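Local coordinates for protein putative TetR-family transcriptional regulator (Syntrophomonas wolfei subsp. wolfei, PDB 3LWJ) that probably binds DNA through an N-terminal helix-turn-helix domain and regulates transcription, as TetR-family proteins generally do, at residues E65-A68 and K69-S73; K125-E128 and D129-E133; S159-A162 and I163-F166. All coordinates share one frame; numbering follows the deposited sequence.

Contact 1 (E65-A68 and K69-S73); sequences EDFA and KQIIS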
loop_
_atom_site.group_PDB
_atom_site.type_symbol
_atom_site.label_atom_id
_atom_site.label_comp_id
_atom_site.label_asym_id
_atom_site.label_seq_id
_atom_site.Cartn_x
_atom_site.Cartn_y
_atom_site.Cartn_z
ATOM N N GLU A 65 -9.768 12.744 9.620
ATOM C CA GLU A 65 -10.789 12.468 10.644
ATOM C C GLU A 65 -12.206 12.464 10.067
ATOM O O GLU A 65 -13.004 11.584 10.362
ATOM C CB GLU A 65 -10.767 13.533 11.740
ATOM C CG GLU A 65 -9.709 13.302 12.793
ATOM C CD GLU A 65 -9.458 14.528 13.693
ATOM O OE1 GLU A 65 -10.227 15.530 13.620
ATOM O OE2 GLU A 65 -8.475 14.475 14.470
ATOM N N ASP A 66 -12.512 13.487 9.284
ATOM C CA ASP A 66 -13.796 13.595 8.609
ATOM C C ASP A 66 -13.981 12.409 7.674
ATOM O O ASP A 66 -15.059 11.862 7.583
ATOM C CB ASP A 66 -13.834 14.880 7.808
ATOM C CG ASP A 66 -13.989 16.129 8.704
ATOM O OD1 ASP A 66 -14.007 15.971 9.940
ATOM O OD2 ASP A 66 -14.076 17.264 8.184
ATOM N N PHE A 67 -12.904 12.022 6.998
ATOM C CA PHE A 67 -12.916 10.924 6.024
ATOM C C PHE A 67 -13.220 9.594 6.715
ATOM O O PHE A 67 -14.110 8.859 6.300
ATOM C CB PHE A 67 -11.548 10.899 5.347
ATOM C CG PHE A 67 -11.466 10.206 3.992
ATOM C CD1 PHE A 67 -12.583 9.961 3.182
ATOM C CD2 PHE A 67 -10.206 9.863 3.506
ATOM C CE1 PHE A 67 -12.432 9.367 1.934
ATOM C CE2 PHE A 67 -10.048 9.273 2.260
ATOM C CZ PHE A 67 -11.171 9.030 1.465
ATOM N N ALA A 68 -12.471 9.290 7.773
ATOM C CA ALA A 68 -12.707 8.071 8.580
ATOM C C ALA A 68 -14.140 8.056 9.090
ATOM O O ALA A 68 -14.797 7.031 9.094
ATOM C CB ALA A 68 -11.716 7.995 9.791
ATOM N N LYS A 69 -14.599 9.209 9.541
ATOM C CA LYS A 69 -15.901 9.338 10.109
ATOM C C LYS A 69 -16.990 9.016 9.077
ATOM O O LYS A 69 -17.989 8.366 9.396
ATOM C CB LYS A 69 -16.092 10.751 10.665
ATOM C CG LYS A 69 -17.375 10.889 11.435
ATOM C CD LYS A 69 -17.612 12.283 11.968
ATOM C CE LYS A 69 -18.912 12.280 12.770
ATOM N NZ LYS A 69 -19.327 13.643 13.123
ATOM N N GLN A 70 -16.803 9.486 7.855
ATOM C CA GLN A 70 -17.765 9.221 6.775
ATOM C C GLN A 70 -17.785 7.727 6.344
ATOM O O GLN A 70 -18.860 7.145 6.127
ATOM C CB GLN A 70 -17.454 10.136 5.594
ATOM C CG GLN A 70 -18.464 10.126 4.441
ATOM C CD GLN A 70 -17.932 10.893 3.226
ATOM O OE1 GLN A 70 -16.942 11.637 3.335
ATOM N NE2 GLN A 70 -18.563 10.692 2.061
ATOM N N ILE A 71 -16.599 7.110 6.258
ATOM C CA ILE A 71 -16.463 5.666 5.995
ATOM C C ILE A 71 -17.182 4.847 7.098
ATOM O O ILE A 71 -18.034 3.997 6.808
ATOM C CB ILE A 71 -14.943 5.244 5.909
ATOM C CG1 ILE A 71 -14.247 5.918 4.705
ATOM C CG2 ILE A 71 -14.782 3.720 5.826
ATOM C CD1 ILE A 71 -12.721 5.722 4.676
ATOM N N ILE A 72 -16.859 5.137 8.358
ATOM C CA ILE A 72 -17.379 4.352 9.486
ATOM C C ILE A 72 -18.891 4.514 9.662
ATOM O O ILE A 72 -19.563 3.556 9.979
ATOM C CB ILE A 72 -16.629 4.685 10.813
ATOM C CG1 ILE A 72 -15.164 4.240 10.700
ATOM C CG2 ILE A 72 -17.332 4.044 12.078
ATOM C CD1 ILE A 72 -14.361 4.648 11.900
ATOM N N SER A 73 -19.411 5.715 9.432
ATOM C CA SER A 73 -20.858 5.979 9.576
ATOM C C SER A 73 -21.683 5.423 8.405
ATOM O O SER A 73 -22.806 4.934 8.604
ATOM C CB SER A 73 -21.145 7.474 9.773
ATOM O OG SER A 73 -20.789 8.214 8.627
#
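F67 and I71 stand one turn apart on an unbroken alpha helix, and the backbone between E65 and I72 runs in successive i to i+4 hydrogen bonds: K69 N to E65 O, Q70 N to D66 O, I71 N to F67 O and I72 N to A68 O, at 2.9 to 3.0 Å. On the buried side, CD1 of I71 lies over one face of the F67 ring, a loose apolar contact of 4.5 Å between CD1 of F67 and CD1 of I71. I71 swings CG1 beside its own backbone N, anti to the carbonyl carbon (chi1 -64°), which lays this branch back along the helix, CG1 passing 3.3 Å from F67 O and CD1 ending at the ring. Beta-branched and apolar, I71 fills the same inner side as the phenyl group, and both pack on V99 of helix 85-102. I72 repeats this geometry a residue later, its CG1 resting 3.2 Å from A68 O; A68, with a methyl alone, leaves room for R130 of helix 118-144 to lie against it. The outer side is polar. K69 runs fully extended from the helix, while D66 pairs with R14 in a salt bridge rather than with the lysine. S73 bends its hydroxyl back, OG giving a 2.9 Å hydrogen bond to K69 O, which also accepts from S73 N; the two donors come from opposite faces of the carbonyl plane, and the short serine side chain is what lets OG fold back to this oxygen. Such division into an apolar side and a polar side marks an amphipathic helix, here helix 56-79, which follows the predicted helix-turn-helix motif and packs into the all-helical body of a TetR-type regulator.

Contact 2 (K125-E128 and D129-E133); sequences KQFE and DRLLE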
loop_
_atom_site.group_PDB
_atom_site.type_symbol
_atom_site.label_atom_id
_atom_site.label_comp_id
_atom_site.label_asym_id
_atom_site.label_seq_id
_atom_site.Cartn_x
_atom_site.Cartn_y
_atom_site.Cartn_z
ATOM N N LYS A 125 -1.200 7.431 10.121
ATOM C CA LYS A 125 -1.260 6.303 11.070
ATOM C C LYS A 125 -2.497 6.394 11.939
ATOM O O LYS A 125 -3.141 5.394 12.204
ATOM C CB LYS A 125 0.012 6.169 11.937
ATOM C CG LYS A 125 0.050 4.834 12.725
ATOM C CD LYS A 125 1.341 4.664 13.583
ATOM C CE LYS A 125 1.268 3.422 14.437
ATOM N NZ LYS A 125 0.177 3.501 15.474
ATOM N N GLN A 126 -2.868 7.608 12.319
ATOM C CA GLN A 126 -4.069 7.787 13.120
ATOM C C GLN A 126 -5.332 7.443 12.329
ATOM O O GLN A 126 -6.232 6.792 12.836
ATOM C CB GLN A 126 -4.107 9.213 13.702
ATOM C CG GLN A 126 -2.926 9.444 14.613
ATOM C CD GLN A 126 -2.897 10.813 15.267
ATOM O OE1 GLN A 126 -3.946 11.418 15.525
ATOM N NE2 GLN A 126 -1.678 11.305 15.556
ATOM N N PHE A 127 -5.378 7.885 11.083
ATOM C CA PHE A 127 -6.458 7.559 10.158
ATOM C C PHE A 127 -6.552 6.019 9.945
ATOM O O PHE A 127 -7.572 5.387 10.224
ATOM C CB PHE A 127 -6.206 8.323 8.855
ATOM C CG PHE A 127 -7.090 7.916 7.734
ATOM C CD1 PHE A 127 -8.431 8.250 7.751
ATOM C CD2 PHE A 127 -6.587 7.209 6.660
ATOM C CE1 PHE A 127 -9.267 7.877 6.734
ATOM C CE2 PHE A 127 -7.431 6.823 5.623
ATOM C CZ PHE A 127 -8.771 7.170 5.658
ATOM N N GLU A 128 -5.453 5.417 9.531
ATOM C CA GLU A 128 -5.404 3.969 9.294
ATOM C C GLU A 128 -5.681 3.113 10.537
ATOM O O GLU A 128 -6.429 2.141 10.439
ATOM C CB GLU A 128 -4.078 3.613 8.596
ATOM C CG GLU A 128 -4.141 4.125 7.127
ATOM C CD GLU A 128 -2.940 3.844 6.267
ATOM O OE1 GLU A 128 -1.836 3.647 6.790
ATOM O OE2 GLU A 128 -3.115 3.863 5.035
ATOM N N ASP A 129 -5.135 3.488 11.699
ATOM C CA ASP A 129 -5.373 2.757 12.970
ATOM C C ASP A 129 -6.852 2.774 13.310
ATOM O O ASP A 129 -7.409 1.773 13.823
ATOM C CB ASP A 129 -4.569 3.369 14.148
ATOM C CG ASP A 129 -3.096 2.956 14.159
ATOM O OD1 ASP A 129 -2.656 2.108 13.322
ATOM O OD2 ASP A 129 -2.359 3.488 15.025
ATOM N N ARG A 130 -7.501 3.895 13.021
ATOM C CA ARG A 130 -8.936 4.035 13.303
ATOM C C ARG A 130 -9.774 3.087 12.448
ATOM O O ARG A 130 -10.664 2.397 12.966
ATOM C CB ARG A 130 -9.392 5.467 13.042
ATOM C CG ARG A 130 -10.856 5.736 13.397
ATOM C CD ARG A 130 -11.114 7.212 13.459
ATOM N NE ARG A 130 -12.534 7.539 13.588
ATOM C CZ ARG A 130 -13.025 8.754 13.382
ATOM N NH1 ARG A 130 -12.220 9.764 13.030
ATOM N NH2 ARG A 130 -14.321 8.964 13.516
ATOM N N LEU A 131 -9.479 3.062 11.148
ATOM C CA LEU A 131 -10.110 2.120 10.237
ATOM C C LEU A 131 -9.786 0.663 10.637
ATOM O O LEU A 131 -10.680 -0.177 10.707
ATOM C CB LEU A 131 -9.671 2.397 8.801
ATOM C CG LEU A 131 -10.137 3.699 8.161
ATOM C CD1 LEU A 131 -9.609 3.700 6.766
ATOM C CD2 LEU A 131 -11.693 3.926 8.215
ATOM N N LEU A 132 -8.518 0.376 10.924
ATOM C CA LEU A 132 -8.124 -0.971 11.330
ATOM C C LEU A 132 -8.862 -1.486 12.573
ATOM O O LEU A 132 -9.325 -2.652 12.589
ATOM C CB LEU A 132 -6.602 -1.084 11.542
ATOM C CG LEU A 132 -5.785 -1.026 10.243
ATOM C CD1 LEU A 132 -4.301 -0.650 10.558
ATOM C CD2 LEU A 132 -5.886 -2.343 9.470
ATOM N N GLU A 133 -9.000 -0.632 13.590
ATOM C CA GLU A 133 -9.736 -0.970 14.796
ATOM C C GLU A 133 -11.203 -1.231 14.468
ATOM O O GLU A 133 -11.767 -2.222 14.889
ATOM C CB GLU A 133 -9.614 0.135 15.872
ATOM C CG GLU A 133 -8.268 0.153 16.648
#
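K125 reaches along helix 118-144 to D129, one turn on, where NZ meets OD2 at 2.6 Å in a salt bridge that uses the syn lone pair of the carboxylate. The lysine chain is extended as far as CE and then bends at its last torsion (chi4 -65°), turning NZ in toward the acid; CG passes 3.6 Å from OD2 of D129 on the way. A long, flexible cation four residues before a short acid suits this i to i+4 spacing. This side faces the second subunit, whose A176 packs on K125 and whose K170 makes a long, weak ion pair with OD1 of D129. The backbone beneath is helical too, D129 N bonding to K125 O at 2.8 Å. At Q126, R130 N bonds to the carbonyl O at 3.2 Å. F127 turns inward, and CD1 of L131 sits over one face of its ring, 4.2 Å from the centroid and off-centre: a CH-pi contact, closest at CZ of F127. Ion pair and aromatic-aliphatic pair thus occupy different sides of a helix packed among others in a TetR-type helical domain. Y110 meets the F127 ring edge-to-face, and L64 of helix 56-79 also packs on it. E128 is buried, yet its carboxylate is provided for: OE2 takes a hydrogen bond from Y110 and a salt bridge from K165. Its backbone O accepts from L132 N at 2.8 Å, and CG of L132 lies 3.2 Å from that same oxygen, the leucine continuing on to L161 of helix 153-173 and, with E128, to the second subunit.

Contact 3 (S159-A162 and I163-F166); sequences SILA and IEKF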
loop_
_atom_site.group_PDB
_atom_site.type_symbol
_atom_site.label_atom_id
_atom_site.label_comp_id
_atom_site.label_asym_id
_atom_site.label_seq_id
_atom_site.Cartn_x
_atom_site.Cartn_y
_atom_site.Cartn_z
ATOM N N SER A 159 -5.139 -6.718 5.786
ATOM C CA SER A 159 -5.300 -7.105 4.385
ATOM C C SER A 159 -6.395 -6.357 3.672
ATOM O O SER A 159 -6.237 -6.020 2.479
ATOM C CB SER A 159 -5.493 -8.626 4.242
ATOM O OG SER A 159 -6.786 -9.077 4.601
ATOM N N ILE A 160 -7.491 -6.067 4.388
ATOM C CA ILE A 160 -8.605 -5.256 3.844
ATOM C C ILE A 160 -8.119 -3.848 3.547
ATOM O O ILE A 160 -8.228 -3.369 2.419
ATOM C CB ILE A 160 -9.802 -5.196 4.796
ATOM C CG1 ILE A 160 -10.362 -6.609 5.046
ATOM C CG2 ILE A 160 -10.868 -4.278 4.211
ATOM C CD1 ILE A 160 -11.386 -6.667 6.244
ATOM N N LEU A 161 -7.484 -3.228 4.534
ATOM C CA LEU A 161 -6.945 -1.904 4.349
ATOM C C LEU A 161 -5.935 -1.872 3.221
ATOM O O LEU A 161 -5.997 -0.993 2.371
ATOM C CB LEU A 161 -6.321 -1.333 5.628
ATOM C CG LEU A 161 -5.911 0.158 5.538
ATOM C CD1 LEU A 161 -7.016 1.011 4.962
ATOM C CD2 LEU A 161 -5.488 0.701 6.896
ATOM N N ALA A 162 -5.030 -2.848 3.197
ATOM C CA ALA A 162 -3.954 -2.867 2.191
ATOM C C ALA A 162 -4.478 -2.930 0.764
ATOM O O ALA A 162 -4.010 -2.189 -0.129
ATOM C CB ALA A 162 -2.945 -4.017 2.477
ATOM N N ILE A 163 -5.409 -3.830 0.487
ATOM C CA ILE A 163 -5.928 -3.955 -0.879
ATOM C C ILE A 163 -6.717 -2.707 -1.267
ATOM O O ILE A 163 -6.737 -2.263 -2.443
ATOM C CB ILE A 163 -6.731 -5.270 -1.107
ATOM C CG1 ILE A 163 -6.956 -5.564 -2.597
ATOM C CG2 ILE A 163 -8.070 -5.257 -0.414
ATOM C CD1 ILE A 163 -5.787 -5.342 -3.482
ATOM N N GLU A 164 -7.416 -2.149 -0.299
ATOM C CA GLU A 164 -8.162 -0.918 -0.554
ATOM C C GLU A 164 -7.172 0.205 -0.878
ATOM O O GLU A 164 -7.349 0.928 -1.830
ATOM C CB GLU A 164 -9.035 -0.556 0.645
ATOM C CG GLU A 164 -10.240 -1.471 0.794
ATOM C CD GLU A 164 -11.098 -1.155 1.985
ATOM O OE1 GLU A 164 -10.604 -0.501 2.917
ATOM O OE2 GLU A 164 -12.258 -1.603 1.998
ATOM N N LYS A 165 -6.097 0.330 -0.100
ATOM C CA LYS A 165 -5.122 1.375 -0.351
ATOM C C LYS A 165 -4.466 1.182 -1.726
ATOM O O LYS A 165 -4.222 2.128 -2.473
ATOM C CB LYS A 165 -3.955 1.272 0.646
ATOM C CG LYS A 165 -3.945 2.039 1.889
ATOM C CD LYS A 165 -2.665 1.637 2.708
ATOM C CE LYS A 165 -1.443 2.498 2.362
ATOM N NZ LYS A 165 -1.500 3.897 2.985
ATOM N N PHE A 166 -4.034 -0.031 -1.986
ATOM C CA PHE A 166 -3.283 -0.336 -3.220
ATOM C C PHE A 166 -4.143 -0.170 -4.479
ATOM O O PHE A 166 -3.696 0.394 -5.451
ATOM C CB PHE A 166 -2.735 -1.748 -3.212
ATOM C CG PHE A 166 -1.777 -2.045 -4.371
ATOM C CD1 PHE A 166 -0.809 -1.135 -4.734
ATOM C CD2 PHE A 166 -1.829 -3.248 -5.038
ATOM C CE1 PHE A 166 0.099 -1.387 -5.753
ATOM C CE2 PHE A 166 -0.928 -3.523 -6.072
ATOM C CZ PHE A 166 0.045 -2.578 -6.425
#
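I160 and E164 come together because each sends a branch down the same side of the helix: CG2 of I160 is anti to its backbone N, and E164 sets CG anti to its carbonyl carbon (chi1 -73°), then runs extended to the carboxylate. The two side chains lie alongside, pointing the same way, and CG2 of I160 touches OE2 of E164 at 3.7 Å. Nearer the backbone, CG of E164 rests 3.2 Å from I160 O, the oxygen that also accepts the hydrogen bond from E164 N. I163 is turned differently: its CG1 is anti to the backbone N (chi1 -165°), which forces CG2 between N and the carbonyl carbon, 3.4 Å from I160 O. The side chain packs on F189 and H190 of helix 179-195, a place well matched to a branched aliphatic residue. A162 offers only a methyl, and such a small residue lets F166 of the second subunit pack on it; backbone bonds from I163, E164, K165 and F166 to the carbonyls four residues earlier keep the turns regular, the shortest being 2.8 Å from K165 N to L161 O and from F166 N to A162 O. The aliphatic part of K165 stays close to the helix, CG lying 3.7 Å from L161 O. Replacing E164 by an alanine would remove the chain lying along I160 and would probably leave CG2 of I160 less well covered and open a gap beside K93, T96 and M97 of helix 85-102. Chemically, the methylenes of E164 rest on I160 O, while its buried carboxylate packs among those three residues and against the methyl CG2 of I160, so that one side of a charged group meets an apolar surface.

In the fold
The three contacts follow one another along the chain, on helices 56-79, 118-144 and 153-173, all in the helical body beyond the predicted helix-turn-helix motif. Contact 2 lies between the others and touches both, which meet it at about a right angle: its centre lies about 11 Å from that of contact 1 and about 12 Å from that of contact 3, whereas contacts 1 and 3 are about 17 Å apart between centres and do not touch. F67 meets F127 on one side of helix 118-144, and on another a salt bridge and the packing of L131 on L161 join contacts 2 and 3. Contacts 2 and 3 also reach the second subunit, so the series runs from the helix following the predicted DNA-binding motif to the dimer interface.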